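Alpha-rhamnosidase (Dictyoglomus thermophilum, PDB 6I60) probably hydrolyses terminal non-reducing alpha-L-rhamnose residues of alpha-L-rhamnosides. Local coordinates at residues Ile568-Tyr571 against Leu572-Tyr576; Asp578-Val581 against Leu582-His585. All coordinates share one frame; numbering follows the deposited sequence.

Overall arrangement
Both contacts are local, each made within a single stretch of chain, and both belong to the six-hairpin glycosidase domain of the rhamnosidase. Contact 1 (568-576) covers the last nine residues of helix 564-576; contact 2 (578-585) follows after a single intervening residue and covers the short helix 580-584 with its two ends. Their centres lie about 9 Å apart, and they touch: Leu-582 leans on Ala-569 and Tyr-573, while the Tyr-573 ring also borders the backbone of Asp-578 and Lys-579. The chain thus leaves one helix, turns through the short one against its flank and enters helix 586-599, so that contact 2 is the link between two successive longer helices of the domain.

Contact 1. Residues Ile568-Tyr571 against Leu572-Tyr576; sequences IAWY and LYQYY
Tyr-571 and Gln-574 run side by side in the same direction from one face of helix 564-576, the phenol ring and the amide only 7° from coplanar. The amide oxygen comes up to the edge of the ring, near its plane, with Gln-574 OE1 3.3 Å from Tyr-571 CD1. This is an approach to ring C-H groups and involves no hydroxyl; Tyr-571 OH is instead hydrogen-bonded to Arg-765. Gln-574 gets there because its CG lies anti to the backbone N (chi1 173°) and the chain stays extended beyond it. On the next turn Tyr-575 meets the same phenol obliquely, its CE2 4.3 Å from Tyr-571 CD1, and its own hydroxyl is hydrogen-bonded to Glu-515.

Trp-570 and Tyr-573 form a second, differently turned pair. Their planes are inclined at 57°, neither stacked nor edge-to-face, and Tyr-573 CD2 sits over the rim of one indole face, 4.2 Å from Trp-570 CZ3. Leu-572 takes another direction and brings its CG to 3.4 Å from Ile-568 O.

The backbone below is helical: Tyr-575 N donates to Tyr-571 O at 3.0 Å, Gln-574 N to Trp-570 O at 2.9 Å, and Leu-572 N to Ile-568 O. Tyr-573 N has two weak bonds, to Ala-569 O and Trp-570 O.

Different neighbours cover the resulting faces: helix 514-520 receives Tyr-571 and Tyr-575, helix 524-535 receives Ile-568, Ala-569 and Leu-572, and helix 626-648 receives Trp-570 and Tyr-573. The i/i+3 pair Trp-570/Tyr-573 and the i/i+4 pair Tyr-571/Tyr-575 thus place one helix among three others in the largely helical six-hairpin glycosidase domain, in this family an (alpha/alpha)6 barrel.

Contact 2. Residues Asp578-Val581 against Leu582-His585; sequences DKYV and LEEH
With CG2 anti to its backbone N, Val-581 brings that methyl alongside His-585, 4.1 Å from CD2 of the imidazole; the other methyl, CG1 (chi1 82°), falls between the backbone N and the carbonyl carbon. His-585 turns its ring back along the helix with CG beside its own backbone N (chi1 -69°), and the two side chains cross at a slant. The ring edge also faces the backbone: Val-581 O lies in the imidazole plane, 3.7 Å from His-585 CD2. The ring nitrogen ND1 is used elsewhere, in a hydrogen bond with Tyr-565 OH.

Lys-579 and Glu-583 make the more exposed pairing. The lysine chain bends at its third torsion, and its CE comes to 4.0 Å from Glu-583 OE1. Lys-579 NZ stays 4.8 Å from Glu-583 OE1, so the charged atoms are not in contact and any attraction is probably mild. Glu-583 CG instead packs against the carbonyl oxygen of Lys-579, at 3.3 Å.

At the start of the turn, Asp-578 OD1 accepts a weak capping bond from Tyr-580 N. Lys-579 O then receives two weak bonds, from Leu-582 N and Glu-583 N, before Glu-584 N donates to Tyr-580 O at 3.0 Å with an angle of 153° at the hydrogen. His-585 in turn occupies the N-cap position of helix 586-599.

Three helices adjoin this short turn of chain. Val-581, Glu-584 and His-585 rest on helix 524-535; Leu-582 inserts between helices 564-576 and 626-648, touching Ala-569, Tyr-573 and Ile-644; and Glu-583 reaches Leu-648 at the end of helix 626-648. Helix 580-584 thus packs against them as the connection from helix 564-576 to helix 586-599.

Contact 1. Residues Ile568-Tyr571 against Leu572-Tyr576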
loop_
_atom_site.group_PDB
_atom_site.type_symbol
_atom_site.label_atom_id
_atom_site.label_comp_id
_atom_site.label_asym_id
_atom_site.label_seq_id
_atom_site.Cartn_x
_atom_site.Cartn_y
_atom_site.Cartn_z
ATOM N N ILE A 568 5.272 -1.429 10.698
ATOM C CA ILE A 568 4.549 -0.525 9.809
ATOM C C ILE A 568 4.117 0.725 10.564
ATOM O O ILE A 568 4.171 1.841 10.030
ATOM C CB ILE A 568 3.352 -1.252 9.167
ATOM C CG1 ILE A 568 3.847 -2.363 8.240
ATOM C CG2 ILE A 568 2.479 -0.276 8.398
ATOM C CD1 ILE A 568 2.748 -3.260 7.719
ATOM N N ALA A 569 3.702 0.566 11.821
ATOM C CA ALA A 569 3.330 1.727 12.623
ATOM C C ALA A 569 4.532 2.631 12.871
ATOM O O ALA A 569 4.414 3.860 12.807
ATOM C CB ALA A 569 2.708 1.278 13.943
ATOM N N TRP A 570 5.698 2.042 13.150
ATOM C CA TRP A 570 6.905 2.844 13.319
ATOM C C TRP A 570 7.307 3.524 12.017
ATOM O O TRP A 570 7.864 4.627 12.041
ATOM C CB TRP A 570 8.049 1.976 13.843
ATOM C CG TRP A 570 9.354 2.700 13.944
ATOM C CD1 TRP A 570 10.383 2.664 13.048
ATOM C CD2 TRP A 570 9.773 3.572 14.999
ATOM N NE1 TRP A 570 11.416 3.460 13.480
ATOM C CE2 TRP A 570 11.067 4.028 14.676
ATOM C CE3 TRP A 570 9.179 4.012 16.187
ATOM C CZ2 TRP A 570 11.778 4.901 15.498
ATOM C CZ3 TRP A 570 9.888 4.879 17.001
ATOM C CH2 TRP A 570 11.173 5.315 16.652
ATOM N N TYR A 571 7.035 2.884 10.877
ATOM C CA TYR A 571 7.316 3.513 9.591
ATOM C C TYR A 571 6.451 4.748 9.384
ATOM O O TYR A 571 6.919 5.759 8.846
ATOM C CB TYR A 571 7.100 2.510 8.457
ATOM C CG TYR A 571 8.276 1.591 8.206
ATOM C CD1 TYR A 571 9.563 1.958 8.586
ATOM C CD2 TYR A 571 8.101 0.359 7.590
ATOM C CE1 TYR A 571 10.638 1.122 8.358
ATOM C CE2 TYR A 571 9.172 -0.484 7.361
ATOM C CZ TYR A 571 10.437 -0.097 7.746
ATOM O OH TYR A 571 11.506 -0.932 7.517
ATOM N N LEU A 572 5.186 4.687 9.811
ATOM C CA LEU A 572 4.290 5.827 9.653
ATOM C C LEU A 572 4.753 7.027 10.471
ATOM O O LEU A 572 4.503 8.174 10.082
ATOM C CB LEU A 572 2.868 5.432 10.046
ATOM C CG LEU A 572 2.196 4.403 9.139
ATOM C CD1 LEU A 572 0.736 4.223 9.520
ATOM C CD2 LEU A 572 2.330 4.814 7.680
ATOM N N TYR A 573 5.423 6.788 11.599
ATOM C CA TYR A 573 5.978 7.889 12.376
ATOM C C TYR A 573 7.333 8.333 11.839
ATOM O O TYR A 573 7.675 9.516 11.934
ATOM C CB TYR A 573 6.096 7.489 13.849
ATOM C CG TYR A 573 6.876 8.478 14.683
ATOM C CD1 TYR A 573 6.345 9.723 14.995
ATOM C CD2 TYR A 573 8.148 8.175 15.149
ATOM C CE1 TYR A 573 7.056 10.637 15.752
ATOM C CE2 TYR A 573 8.866 9.082 15.909
ATOM C CZ TYR A 573 8.315 10.312 16.205
ATOM O OH TYR A 573 9.020 11.222 16.956
ATOM N N GLN A 574 8.107 7.409 11.265
ATOM C CA GLN A 574 9.447 7.750 10.798
ATOM C C GLN A 574 9.397 8.595 9.530
ATOM O O GLN A 574 10.126 9.587 9.411
ATOM C CB GLN A 574 10.257 6.474 10.562
ATOM C CG GLN A 574 11.615 6.695 9.906
ATOM C CD GLN A 574 12.318 5.393 9.548
ATOM O OE1 GLN A 574 11.679 4.415 9.155
ATOM N NE2 GLN A 574 13.641 5.377 9.680
ATOM N N TYR A 575 8.542 8.227 8.577
ATOM C CA TYR A 575 8.513 8.877 7.274
ATOM C C TYR A 575 7.401 9.907 7.130
ATOM O O TYR A 575 7.389 10.643 6.137
ATOM C CB TYR A 575 8.381 7.824 6.166
ATOM C CG TYR A 575 9.672 7.085 5.886
ATOM C CD1 TYR A 575 10.712 7.702 5.202
ATOM C CD2 TYR A 575 9.851 5.775 6.309
ATOM C CE1 TYR A 575 11.895 7.032 4.945
ATOM C CE2 TYR A 575 11.031 5.098 6.058
ATOM C CZ TYR A 575 12.049 5.732 5.376
ATOM O OH TYR A 575 13.223 5.062 5.123
ATOM N N TYR A 576 6.475 9.985 8.085
ATOM C CA TYR A 576 5.405 10.969 8.029
ATOM C C TYR A 576 5.273 11.816 9.286
ATOM O O TYR A 576 4.568 12.831 9.246
ATOM C CB TYR A 576 4.056 10.285 7.760
ATOM C CG TYR A 576 3.976 9.557 6.439
ATOM C CD1 TYR A 576 4.203 8.190 6.364
ATOM C CD2 TYR A 576 3.662 10.234 5.267
ATOM C CE1 TYR A 576 4.127 7.516 5.156
ATOM C CE2 TYR A 576 3.582 9.569 4.055
ATOM C CZ TYR A 576 3.815 8.210 4.006
ATOM O OH TYR A 576 3.741 7.540 2.806
#

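Contact 2. Residues Asp578-Val581 against Leu582-His585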
loop_
_atom_site.group_PDB
_atom_site.type_symbol
_atom_site.label_atom_id
_atom_site.label_comp_id
_atom_site.label_asym_id
_atom_site.label_seq_id
_atom_site.Cartn_x
_atom_site.Cartn_y
_atom_site.Cartn_z
ATOM N N ASP A 578 3.774 10.968 12.212
ATOM C CA ASP A 578 2.436 10.765 12.764
ATOM C C ASP A 578 2.585 9.981 14.065
ATOM O O ASP A 578 2.477 8.755 14.084
ATOM C CB ASP A 578 1.536 10.035 11.768
ATOM C CG ASP A 578 0.105 9.921 12.253
ATOM O OD1 ASP A 578 -0.260 10.652 13.196
ATOM O OD2 ASP A 578 -0.654 9.102 11.691
ATOM N N LYS A 579 2.840 10.704 15.159
ATOM C CA LYS A 579 2.932 10.070 16.467
ATOM C C LYS A 579 1.580 9.607 16.989
ATOM O O LYS A 579 1.538 8.811 17.933
ATOM C CB LYS A 579 3.574 11.028 17.474
ATOM C CG LYS A 579 2.836 12.349 17.639
ATOM C CD LYS A 579 3.626 13.323 18.503
ATOM C CE LYS A 579 3.093 13.361 19.929
ATOM N NZ LYS A 579 4.130 13.815 20.900
ATOM N N TYR A 580 0.481 10.077 16.396
ATOM C CA TYR A 580 -0.842 9.691 16.873
ATOM C C TYR A 580 -1.144 8.228 16.575
ATOM O O TYR A 580 -1.817 7.563 17.371
ATOM C CB TYR A 580 -1.903 10.594 16.248
ATOM C CG TYR A 580 -1.677 12.062 16.519
ATOM C CD1 TYR A 580 -1.335 12.931 15.493
ATOM C CD2 TYR A 580 -1.806 12.578 17.801
ATOM C CE1 TYR A 580 -1.127 14.276 15.738
ATOM C CE2 TYR A 580 -1.600 13.919 18.055
ATOM C CZ TYR A 580 -1.262 14.764 17.019
ATOM O OH TYR A 580 -1.056 16.103 17.266
ATOM N N VAL A 581 -0.662 7.710 15.441
ATOM C CA VAL A 581 -0.865 6.300 15.135
ATOM C C VAL A 581 -0.068 5.412 16.079
ATOM O O VAL A 581 -0.370 4.220 16.209
ATOM C CB VAL A 581 -0.505 6.007 13.667
ATOM C CG1 VAL A 581 0.996 5.829 13.506
ATOM C CG2 VAL A 581 -1.249 4.774 13.177
ATOM N N LEU A 582 0.943 5.965 16.751
ATOM C CA LEU A 582 1.683 5.197 17.745
ATOM C C LEU A 582 0.902 5.075 19.047
ATOM O O LEU A 582 0.925 4.020 19.689
ATOM C CB LEU A 582 3.050 5.837 17.991
ATOM C CG LEU A 582 4.062 5.727 16.847
ATOM C CD1 LEU A 582 5.451 6.123 17.321
ATOM C CD2 LEU A 582 4.073 4.322 16.265
ATOM N N GLU A 583 0.204 6.140 19.452
ATOM C CA GLU A 583 -0.616 6.073 20.658
ATOM C C GLU A 583 -1.888 5.266 20.432
ATOM O O GLU A 583 -2.347 4.566 21.342
ATOM C CB GLU A 583 -0.974 7.480 21.138
ATOM C CG GLU A 583 0.129 8.512 20.955
ATOM C CD GLU A 583 -0.326 9.918 21.305
ATOM O OE1 GLU A 583 0.539 10.767 21.611
ATOM O OE2 GLU A 583 -1.550 10.173 21.273
ATOM N N GLU A 584 -2.465 5.346 19.232
ATOM C CA GLU A 584 -3.720 4.657 18.957
ATOM C C GLU A 584 -3.568 3.141 19.017
ATOM O O GLU A 584 -4.518 2.440 19.385
ATOM C CB GLU A 584 -4.255 5.092 17.592
ATOM C CG GLU A 584 -5.537 4.407 17.165
ATOM C CD GLU A 584 -5.903 4.716 15.729
ATOM O OE1 GLU A 584 -6.711 3.962 15.144
ATOM O OE2 GLU A 584 -5.380 5.715 15.187
ATOM N N HIS A 585 -2.389 2.616 18.674
ATOM C CA HIS A 585 -2.145 1.178 18.661
ATOM C C HIS A 585 -1.128 0.747 19.715
ATOM O O HIS A 585 -0.618 -0.378 19.652
ATOM C CB HIS A 585 -1.682 0.729 17.274
ATOM C CG HIS A 585 -2.745 0.804 16.223
ATOM N ND1 HIS A 585 -3.750 -0.133 16.111
ATOM C CD2 HIS A 585 -2.954 1.699 15.228
ATOM C CE1 HIS A 585 -4.535 0.186 15.098
ATOM N NE2 HIS A 585 -4.075 1.293 14.545
#